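Alpha/beta hydrolase (Xanthomonas campestris pv. campestris, PDB 2QJW) is a putative hydrolase of the alpha/beta superfamily whose substrate is unknown and which probably works through a catalytic triad. Local coordinates at residues A[131-136]-A[154-159]; A[136-141]-A[147-152]; A[101-106]-A[163-168]. All coordinates share one frame; numbering follows the deposited sequence. Where two conformers were deposited one is given.

Contact 1: residues A[131-136]-A[154-159]; sequences ELIPAA and DGHRLG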
loop_
_atom_site.group_PDB
_atom_site.type_symbol
_atom_site.label_atom_id
_atom_site.label_comp_id
_atom_site.label_asym_id
_atom_site.label_seq_id
_atom_site.Cartn_x
_atom_site.Cartn_y
_atom_site.Cartn_z
ATOM N N GLU A 131 8.619 14.113 -8.412
ATOM C CA GLU A 131 9.443 15.332 -8.504
ATOM C C GLU A 131 8.708 16.593 -8.062
ATOM O O GLU A 131 9.368 17.610 -7.709
ATOM C CB GLU A 131 9.983 15.506 -9.945
ATOM C CG GLU A 131 8.891 15.818 -10.992
ATOM C CD GLU A 131 9.335 15.942 -12.433
ATOM O OE1 GLU A 131 10.319 15.328 -12.808
ATOM O OE2 GLU A 131 8.637 16.652 -13.195
ATOM N N LEU A 132 7.371 16.569 -8.092
ATOM C CA LEU A 132 6.530 17.743 -7.788
ATOM C C LEU A 132 5.970 17.822 -6.364
ATOM O O LEU A 132 5.800 18.911 -5.797
ATOM C CB LEU A 132 5.346 17.779 -8.761
ATOM C CG LEU A 132 5.688 17.952 -10.232
ATOM C CD1 LEU A 132 4.393 17.873 -11.108
ATOM C CD2 LEU A 132 6.447 19.263 -10.543
ATOM N N ILE A 133 5.660 16.656 -5.805
ATOM C CA ILE A 133 5.086 16.544 -4.499
ATOM C C ILE A 133 6.003 15.598 -3.756
ATOM O O ILE A 133 5.863 14.404 -3.871
ATOM C CB ILE A 133 3.645 15.942 -4.572
ATOM C CG1 ILE A 133 2.793 16.707 -5.581
ATOM C CG2 ILE A 133 3.044 15.912 -3.143
ATOM C CD1 ILE A 133 1.551 15.919 -6.090
ATOM N N PRO A 134 6.922 16.143 -2.961
ATOM C CA PRO A 134 7.847 15.250 -2.221
ATOM C C PRO A 134 7.106 14.183 -1.441
ATOM O O PRO A 134 6.145 14.490 -0.699
ATOM C CB PRO A 134 8.586 16.232 -1.297
ATOM C CG PRO A 134 8.586 17.536 -2.039
ATOM C CD PRO A 134 7.211 17.568 -2.681
ATOM N N ALA A 135 7.589 12.956 -1.525
ATOM C CA ALA A 135 6.934 11.852 -0.810
ATOM C C ALA A 135 6.784 12.171 0.675
ATOM O O ALA A 135 5.783 11.822 1.314
ATOM C CB ALA A 135 7.722 10.559 -0.975
ATOM N N ALA A 136 7.767 12.808 1.315
ATOM C CA ALA A 136 7.715 13.128 2.720
ATOM C C ALA A 136 6.506 13.977 3.077
ATOM O O ALA A 136 5.924 13.813 4.152
ATOM C CB ALA A 136 9.017 13.839 3.187
ATOM N N ASP A 154 8.031 4.835 -8.529
ATOM C CA ASP A 154 7.573 5.489 -9.759
ATOM C C ASP A 154 7.742 6.993 -9.515
ATOM O O ASP A 154 8.061 7.443 -8.413
ATOM C CB ASP A 154 6.102 5.133 -10.102
ATOM C CG ASP A 154 5.803 5.117 -11.576
ATOM O OD1 ASP A 154 6.450 5.795 -12.395
ATOM O OD2 ASP A 154 4.897 4.370 -12.005
ATOM N N GLY A 155 7.468 7.778 -10.553
ATOM C CA GLY A 155 7.341 9.214 -10.451
ATOM C C GLY A 155 5.898 9.674 -10.422
ATOM O O GLY A 155 4.960 8.853 -10.381
ATOM N N HIS A 156 5.703 10.972 -10.519
ATOM C CA HIS A 156 4.398 11.572 -10.375
ATOM C C HIS A 156 3.304 11.030 -11.267
ATOM O O HIS A 156 2.139 11.048 -10.905
ATOM C CB HIS A 156 4.544 13.090 -10.607
ATOM C CG HIS A 156 3.296 13.841 -10.405
ATOM N ND1 HIS A 156 2.746 14.048 -9.163
ATOM C CD2 HIS A 156 2.485 14.472 -11.297
ATOM C CE1 HIS A 156 1.617 14.738 -9.319
ATOM N NE2 HIS A 156 1.448 15.015 -10.594
ATOM N N ARG A 157 3.659 10.624 -12.494
ATOM C CA ARG A 157 2.631 10.148 -13.409
ATOM C C ARG A 157 2.087 8.758 -13.062
ATOM O O ARG A 157 1.012 8.364 -13.573
ATOM C CB ARG A 157 3.161 10.133 -14.836
ATOM C CG ARG A 157 3.703 11.477 -15.331
ATOM C CD ARG A 157 4.102 11.336 -16.827
ATOM N NE ARG A 157 5.106 10.299 -17.065
ATOM C CZ ARG A 157 6.415 10.501 -17.034
ATOM N NH1 ARG A 157 6.914 11.691 -16.760
ATOM N NH2 ARG A 157 7.234 9.492 -17.265
ATOM N N LEU A 158 2.777 8.018 -12.210
ATOM C CA LEU A 158 2.429 6.656 -11.830
ATOM C C LEU A 158 2.232 5.797 -13.081
ATOM O O LEU A 158 1.394 4.872 -13.101
ATOM C CB LEU A 158 1.152 6.558 -10.946
ATOM C CG LEU A 158 1.289 7.176 -9.564
ATOM C CD1 LEU A 158 -0.094 7.283 -8.871
ATOM C CD2 LEU A 158 2.293 6.422 -8.769
ATOM N N GLY A 159 2.990 6.092 -14.134
ATOM C CA GLY A 159 2.778 5.425 -15.436
ATOM C C GLY A 159 3.027 3.939 -15.471
ATOM O O GLY A 159 2.483 3.208 -16.337
HETATM O O HOH W 1 7.905 12.665 -10.999
#
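Two aliphatic side chains of 131-136 meet the imidazole of His156 from different directions. Leu132 comes over one face of the ring in a CH-pi contact: its CD1 stands 4.1 Å from the centroid of the His156 ring, 19° off the normal, with the methyl displaced toward the rim on the CD2 side. Ile133 approaches at the edge, near the ring plane, where its CD1 lies 3.4 Å from CE1 of His156. The imidazole reaches both because CG of His156 lies anti to the backbone N (chi1 -176°), which carries the ring across to the loop.

No direct hydrogen bond joins the two segments; their polar link is a water that accepts from both backbones, 3.0 Å from Glu131 N and 2.8 Å from His156 N. Within 154-159, Leu158 N bonds to Gly155 O at 3.0 Å, closing a type I turn that has His156 at its second position. Gly155 N also donates to OD1 of the preceding Asp154, over 2.9 Å.

The polar end of the ring is held by Asp130, just before the first segment: its OD2 takes the hydrogen bond of His156 ND1, while its OD1 receives the backbone N-H groups of Leu132 and Ile133. The imidazole also touches Ser82 of a probable nucleophile elbow. Ser82, His156 and Asp130 are placed as in the catalytic triad of alpha/beta hydrolases, so they probably form one here. The contact implies an imidazole whose rotation is fixed by the bond from ND1 to Asp130, with hydrocarbon over one face and at one edge.

Contact 2: residues A[136-141]-A[147-152]; sequences ADVIAW and ARLLLV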
loop_
_atom_site.group_PDB
_atom_site.type_symbol
_atom_site.label_atom_id
_atom_site.label_comp_id
_atom_site.label_asym_id
_atom_site.label_seq_id
_atom_site.Cartn_x
_atom_site.Cartn_y
_atom_site.Cartn_z
ATOM N N ALA A 136 7.767 12.808 1.315
ATOM C CA ALA A 136 7.715 13.128 2.720
ATOM C C ALA A 136 6.506 13.977 3.077
ATOM O O ALA A 136 5.924 13.813 4.152
ATOM C CB ALA A 136 9.017 13.839 3.187
ATOM N N ASP A 137 6.081 14.822 2.156
ATOM C CA ASP A 137 4.961 15.727 2.394
ATOM C C ASP A 137 3.672 14.911 2.492
ATOM O O ASP A 137 2.830 15.181 3.359
ATOM C CB ASP A 137 4.855 16.802 1.307
ATOM C CG ASP A 137 5.985 17.849 1.372
ATOM O OD1 ASP A 137 6.786 17.820 2.326
ATOM O OD2 ASP A 137 5.965 18.678 0.470
ATOM N N VAL A 138 3.510 13.935 1.586
ATOM C CA VAL A 138 2.311 13.053 1.605
ATOM C C VAL A 138 2.369 12.063 2.743
ATOM O O VAL A 138 1.369 11.825 3.444
ATOM C CB VAL A 138 2.191 12.354 0.257
ATOM C CG1 VAL A 138 1.047 11.292 0.260
ATOM C CG2 VAL A 138 1.935 13.373 -0.845
ATOM N N ILE A 139 3.548 11.538 3.063
ATOM C CA ILE A 139 3.734 10.696 4.206
ATOM C C ILE A 139 3.296 11.463 5.466
ATOM O O ILE A 139 2.522 10.951 6.296
ATOM C CB ILE A 139 5.213 10.228 4.351
ATOM C CG1 ILE A 139 5.483 9.214 3.212
ATOM C CG2 ILE A 139 5.466 9.693 5.781
ATOM C CD1 ILE A 139 6.999 9.055 2.865
ATOM N N ALA A 140 3.710 12.736 5.636
ATOM C CA ALA A 140 3.322 13.492 6.849
ATOM C C ALA A 140 1.800 13.734 6.908
ATOM O O ALA A 140 1.185 13.655 7.959
ATOM C CB ALA A 140 4.103 14.804 6.978
ATOM N N TRP A 141 1.198 14.065 5.777
ATOM C CA TRP A 141 -0.224 14.339 5.719
ATOM C C TRP A 141 -0.993 13.088 6.046
ATOM O O TRP A 141 -1.948 13.102 6.862
ATOM C CB TRP A 141 -0.573 14.811 4.298
ATOM C CG TRP A 141 -1.948 15.366 4.102
ATOM C CD1 TRP A 141 -2.348 16.637 4.320
ATOM C CD2 TRP A 141 -3.141 14.619 3.823
ATOM N NE1 TRP A 141 -3.702 16.749 4.136
ATOM C CE2 TRP A 141 -4.200 15.517 3.799
ATOM C CE3 TRP A 141 -3.408 13.272 3.525
ATOM C CZ2 TRP A 141 -5.527 15.109 3.536
ATOM C CZ3 TRP A 141 -4.706 12.879 3.255
ATOM C CH2 TRP A 141 -5.737 13.781 3.241
ATOM N N ALA A 147 -4.087 7.707 7.365
ATOM C CA ALA A 147 -4.691 7.301 6.107
ATOM C C ALA A 147 -3.898 6.168 5.534
ATOM O O ALA A 147 -2.685 6.071 5.758
ATOM C CB ALA A 147 -4.656 8.429 5.087
ATOM N N ARG A 148 -4.554 5.210 4.885
ATOM C CA ARG A 148 -3.847 4.124 4.218
ATOM C C ARG A 148 -2.994 4.784 3.133
ATOM O O ARG A 148 -3.477 5.605 2.373
ATOM C CB ARG A 148 -4.743 3.030 3.657
ATOM C CG ARG A 148 -3.995 1.812 3.121
ATOM C CD ARG A 148 -4.902 0.685 2.767
ATOM N NE ARG A 148 -5.588 0.237 3.969
ATOM C CZ ARG A 148 -6.398 -0.813 4.043
ATOM N NH1 ARG A 148 -6.636 -1.579 2.993
ATOM N NH2 ARG A 148 -7.035 -1.047 5.185
ATOM N N LEU A 149 -1.743 4.340 3.067
ATOM C CA LEU A 149 -0.762 4.908 2.122
ATOM C C LEU A 149 0.030 3.815 1.477
ATOM O O LEU A 149 0.662 3.031 2.149
ATOM C CB LEU A 149 0.180 5.868 2.812
ATOM C CG LEU A 149 1.278 6.527 1.956
ATOM C CD1 LEU A 149 0.752 7.274 0.771
ATOM C CD2 LEU A 149 2.075 7.495 2.871
ATOM N N LEU A 150 0.000 3.813 0.150
ATOM C CA LEU A 150 0.821 2.917 -0.708
ATOM C C LEU A 150 1.816 3.737 -1.488
ATOM O O LEU A 150 1.413 4.660 -2.184
ATOM C CB LEU A 150 -0.034 2.125 -1.706
ATOM C CG LEU A 150 0.689 1.184 -2.641
ATOM C CD1 LEU A 150 1.214 0.027 -1.807
ATOM C CD2 LEU A 150 -0.241 0.668 -3.741
ATOM N N LEU A 151 3.079 3.445 -1.236
ATOM C CA LEU A 151 4.216 4.092 -1.906
ATOM C C LEU A 151 4.773 3.092 -2.884
ATOM O O LEU A 151 5.159 1.987 -2.519
ATOM C CB LEU A 151 5.254 4.569 -0.859
ATOM C CG LEU A 151 4.769 5.712 0.030
ATOM C CD1 LEU A 151 5.309 5.590 1.417
ATOM C CD2 LEU A 151 5.126 7.037 -0.649
ATOM N N VAL A 152 4.926 3.578 -4.103
ATOM C CA VAL A 152 5.432 2.766 -5.215
ATOM C C VAL A 152 6.647 3.398 -5.891
ATOM O O VAL A 152 6.862 4.611 -5.818
ATOM C CB VAL A 152 4.349 2.501 -6.293
ATOM C CG1 VAL A 152 3.143 1.753 -5.709
ATOM C CG2 VAL A 152 3.845 3.792 -6.917
#
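The last beta-alpha-beta unit of the alpha/beta-hydrolase sheet, strand 122-127, helix 135-145 and strand 148-152, contains this contact, in which the helix lies against the strand that follows it. The two short segments run nearly antiparallel, at 161° between their directions, and their axes come within 9.6 Å. Ile139 and Leu149 are the residues in register.

Leu149 and Ile139 share the centre of the contact; Leu149 sets its forked end against two successive helical residues. An extended first torsion (chi1 179°) sends its side chain from the strand toward the helix. One branch, CD1, meets CG1 of Val138 at 4.1 Å; the other, CD2, lies 3.8 Å from CG1 of Ile139 and equally near the CA of that residue, so this methyl rests on the helix backbone as well as on a side chain. Ile139 crosses Leu149 at about a right angle. Its CG1, anti to the carbonyl carbon (chi1 -71°), also touches Leu151, the next strand residue turned toward the helix, 4.0 Å from its CD1. The Ile139 CD1 methyl is 4.1 Å from that same Leu151 atom. No hydrogen bond crosses; the interface is aliphatic throughout and its four touching residues are buried.

Val138 and Leu149 both continue onto Ile124 of strand 122-127, so the helix covers the two neighbouring strands together. Strand 148-152 is outermost in its own chain's parallel sheet, but Leu149, Leu150 and Leu151 pair antiparallel with a strand of the second subunit, extending the sheet across the dimer interface, where Ile139 also packs on Ile139 of that subunit.

Contact 3: residues A[101-106]-A[163-168]; sequences FLMVPP and QAASRA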
loop_
_atom_site.group_PDB
_atom_site.type_symbol
_atom_site.label_atom_id
_atom_site.label_comp_id
_atom_site.label_asym_id
_atom_site.label_seq_id
_atom_site.Cartn_x
_atom_site.Cartn_y
_atom_site.Cartn_z
ATOM N N PHE A 101 -10.267 8.329 -2.441
ATOM C CA PHE A 101 -9.133 7.656 -3.054
ATOM C C PHE A 101 -8.274 8.697 -3.760
ATOM O O PHE A 101 -8.742 9.362 -4.698
ATOM C CB PHE A 101 -9.530 6.558 -4.036
ATOM C CG PHE A 101 -8.368 5.824 -4.578
ATOM C CD1 PHE A 101 -7.700 4.943 -3.797
ATOM C CD2 PHE A 101 -7.944 6.034 -5.858
ATOM C CE1 PHE A 101 -6.617 4.226 -4.316
ATOM C CE2 PHE A 101 -6.845 5.351 -6.365
ATOM C CZ PHE A 101 -6.171 4.450 -5.595
ATOM N N LEU A 102 -7.045 8.847 -3.302
ATOM C CA LEU A 102 -6.189 9.924 -3.813
ATOM C C LEU A 102 -4.924 9.399 -4.396
ATOM O O LEU A 102 -4.125 8.791 -3.726
ATOM C CB LEU A 102 -5.828 10.842 -2.677
ATOM C CG LEU A 102 -6.923 11.387 -1.762
ATOM C CD1 LEU A 102 -6.414 12.306 -0.612
ATOM C CD2 LEU A 102 -7.948 12.162 -2.600
HETATM N N MSE A 103 -4.716 9.633 -5.689
HETATM C CA MSE A 103 -3.437 9.348 -6.374
HETATM C C MSE A 103 -2.616 10.651 -6.388
HETATM O O MSE A 103 -3.137 11.703 -6.740
HETATM C CB MSE A 103 -3.616 8.810 -7.758
HETATM C CG MSE A 103 -4.448 7.510 -7.801
HETATM SE SE MSE A 103 -4.747 6.791 -9.521
HETATM C CE MSE A 103 -5.982 8.099 -10.049
ATOM N N VAL A 104 -1.350 10.540 -5.983
ATOM C CA VAL A 104 -0.351 11.664 -5.982
ATOM C C VAL A 104 -1.007 13.001 -5.592
ATOM O O VAL A 104 -0.982 13.959 -6.349
ATOM C CB VAL A 104 0.490 11.726 -7.309
ATOM C CG1 VAL A 104 1.442 10.522 -7.342
ATOM C CG2 VAL A 104 -0.358 11.755 -8.533
ATOM N N PRO A 105 -1.588 13.077 -4.381
ATOM C CA PRO A 105 -2.234 14.317 -3.940
ATOM C C PRO A 105 -1.234 15.415 -3.582
ATOM O O PRO A 105 -0.326 15.142 -2.836
ATOM C CB PRO A 105 -3.008 13.859 -2.684
ATOM C CG PRO A 105 -2.237 12.801 -2.122
ATOM C CD PRO A 105 -1.661 12.048 -3.322
ATOM N N PRO A 106 -1.430 16.621 -4.100
ATOM C CA PRO A 106 -0.557 17.698 -3.621
ATOM C C PRO A 106 -1.017 18.158 -2.245
ATOM O O PRO A 106 -2.217 18.276 -1.980
ATOM C CB PRO A 106 -0.774 18.800 -4.632
ATOM C CG PRO A 106 -2.097 18.585 -5.151
ATOM C CD PRO A 106 -2.412 17.076 -5.087
ATOM N N GLN A 163 -2.074 -0.457 -12.736
ATOM C CA GLN A 163 -2.724 -1.668 -12.175
ATOM C C GLN A 163 -2.662 -1.663 -10.662
ATOM O O GLN A 163 -3.638 -2.011 -10.017
ATOM C CB GLN A 163 -2.056 -2.953 -12.671
ATOM N N ALA A 164 -1.525 -1.306 -10.060
ATOM C CA ALA A 164 -1.390 -1.236 -8.605
ATOM C C ALA A 164 -2.379 -0.220 -8.040
ATOM O O ALA A 164 -3.066 -0.505 -7.043
ATOM C CB ALA A 164 0.034 -0.883 -8.222
ATOM N N ALA A 165 -2.506 0.920 -8.683
ATOM C CA ALA A 165 -3.445 1.955 -8.238
ATOM C C ALA A 165 -4.891 1.499 -8.371
ATOM O O ALA A 165 -5.701 1.679 -7.432
ATOM C CB ALA A 165 -3.206 3.239 -9.026
ATOM N N SER A 166 -5.189 0.783 -9.459
ATOM C CA SER A 166 -6.523 0.239 -9.678
ATOM C C SER A 166 -6.878 -0.769 -8.598
ATOM O O SER A 166 -7.996 -0.763 -8.092
ATOM C CB SER A 166 -6.554 -0.469 -11.042
ATOM O OG SER A 166 -6.462 0.462 -12.054
ATOM N N ARG A 167 -5.952 -1.636 -8.231
ATOM C CA ARG A 167 -6.161 -2.614 -7.211
ATOM C C ARG A 167 -6.383 -1.935 -5.854
ATOM O O ARG A 167 -7.208 -2.408 -5.059
ATOM C CB ARG A 167 -4.987 -3.603 -7.164
ATOM C CG ARG A 167 -5.111 -4.689 -8.182
ATOM C CD ARG A 167 -4.006 -5.688 -8.013
ATOM N NE ARG A 167 -2.760 -5.154 -8.539
ATOM C CZ ARG A 167 -2.338 -5.292 -9.795
ATOM N NH1 ARG A 167 -3.066 -5.904 -10.728
ATOM N NH2 ARG A 167 -1.170 -4.761 -10.120
ATOM N N ALA A 168 -5.627 -0.860 -5.545
ATOM C CA ALA A 168 -5.805 -0.149 -4.270
ATOM C C ALA A 168 -7.216 0.448 -4.252
ATOM O O ALA A 168 -7.873 0.423 -3.238
ATOM C CB ALA A 168 -4.752 0.939 -4.077
#
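A chi1 of -176° swings the Phe101 ring away from its own backbone nitrogen and out to helix 162-174, where it meets Ala165 and Ala168. Met103, modelled as selenomethionine, starts differently: its CG is anti to the carbonyl carbon, and the chain runs extended through chi2 before bending at chi3 (-73°), which places SE beside the same helix. Both side chains leave the strand on one side, two residues apart.

The outer end of the Phe101 ring does the touching. Its CE1 lies 3.8 Å from CB of Ala168, and this methyl sits at the ring edge, near the ring plane. The adjacent CZ comes 3.4 Å from the backbone O of Ala165, which approaches the ring obliquely. Farther along, SE of Met103 packs 3.9 Å from CB of Ala165. With only the methyls of Ala165 and Ala168 facing the strand here, the helix backbone comes close to the ring at Ala165 O.

The strand belongs to the central parallel sheet of the alpha/beta-hydrolase fold, and helix 162-174, the last of the chain, covers one of its faces. Strand 101-103 and the segment 163-168 run almost antiparallel, at 165°, with their axes 10.1 Å apart at the closest. No hydrogen bond passes between them, and the four residues that meet are buried.

Helix 20-31 borders the same layer, its Leu25 touching both Phe101 and Met103, while Phe169 adds a second ring against Phe101, the two planes inclined to each other. On the helix, Arg167 forms a salt bridge through NE to Glu171 of the second subunit.

The three contacts lie within 11 to 12 Å of one another, centre to centre. Contact 1 holds the histidine of the probable triad, and both other contacts touch it. Ile133 connects all three: its CD1 lies 3.2 Å from Val104 O in the loop that follows the strand of contact 3, and its CG2 is 3.6 Å from Val138 CG2 of contact 2. Leu158 CD2 likewise packs 3.6 Å from Val152 CG2, joining the histidine loop to the edge strand. Contact 2 and contact 3 reach the same sheet, and Val138 CG2 approaches Pro105 O to 3.5 Å. Both also touch the second subunit, which contact 1 does not.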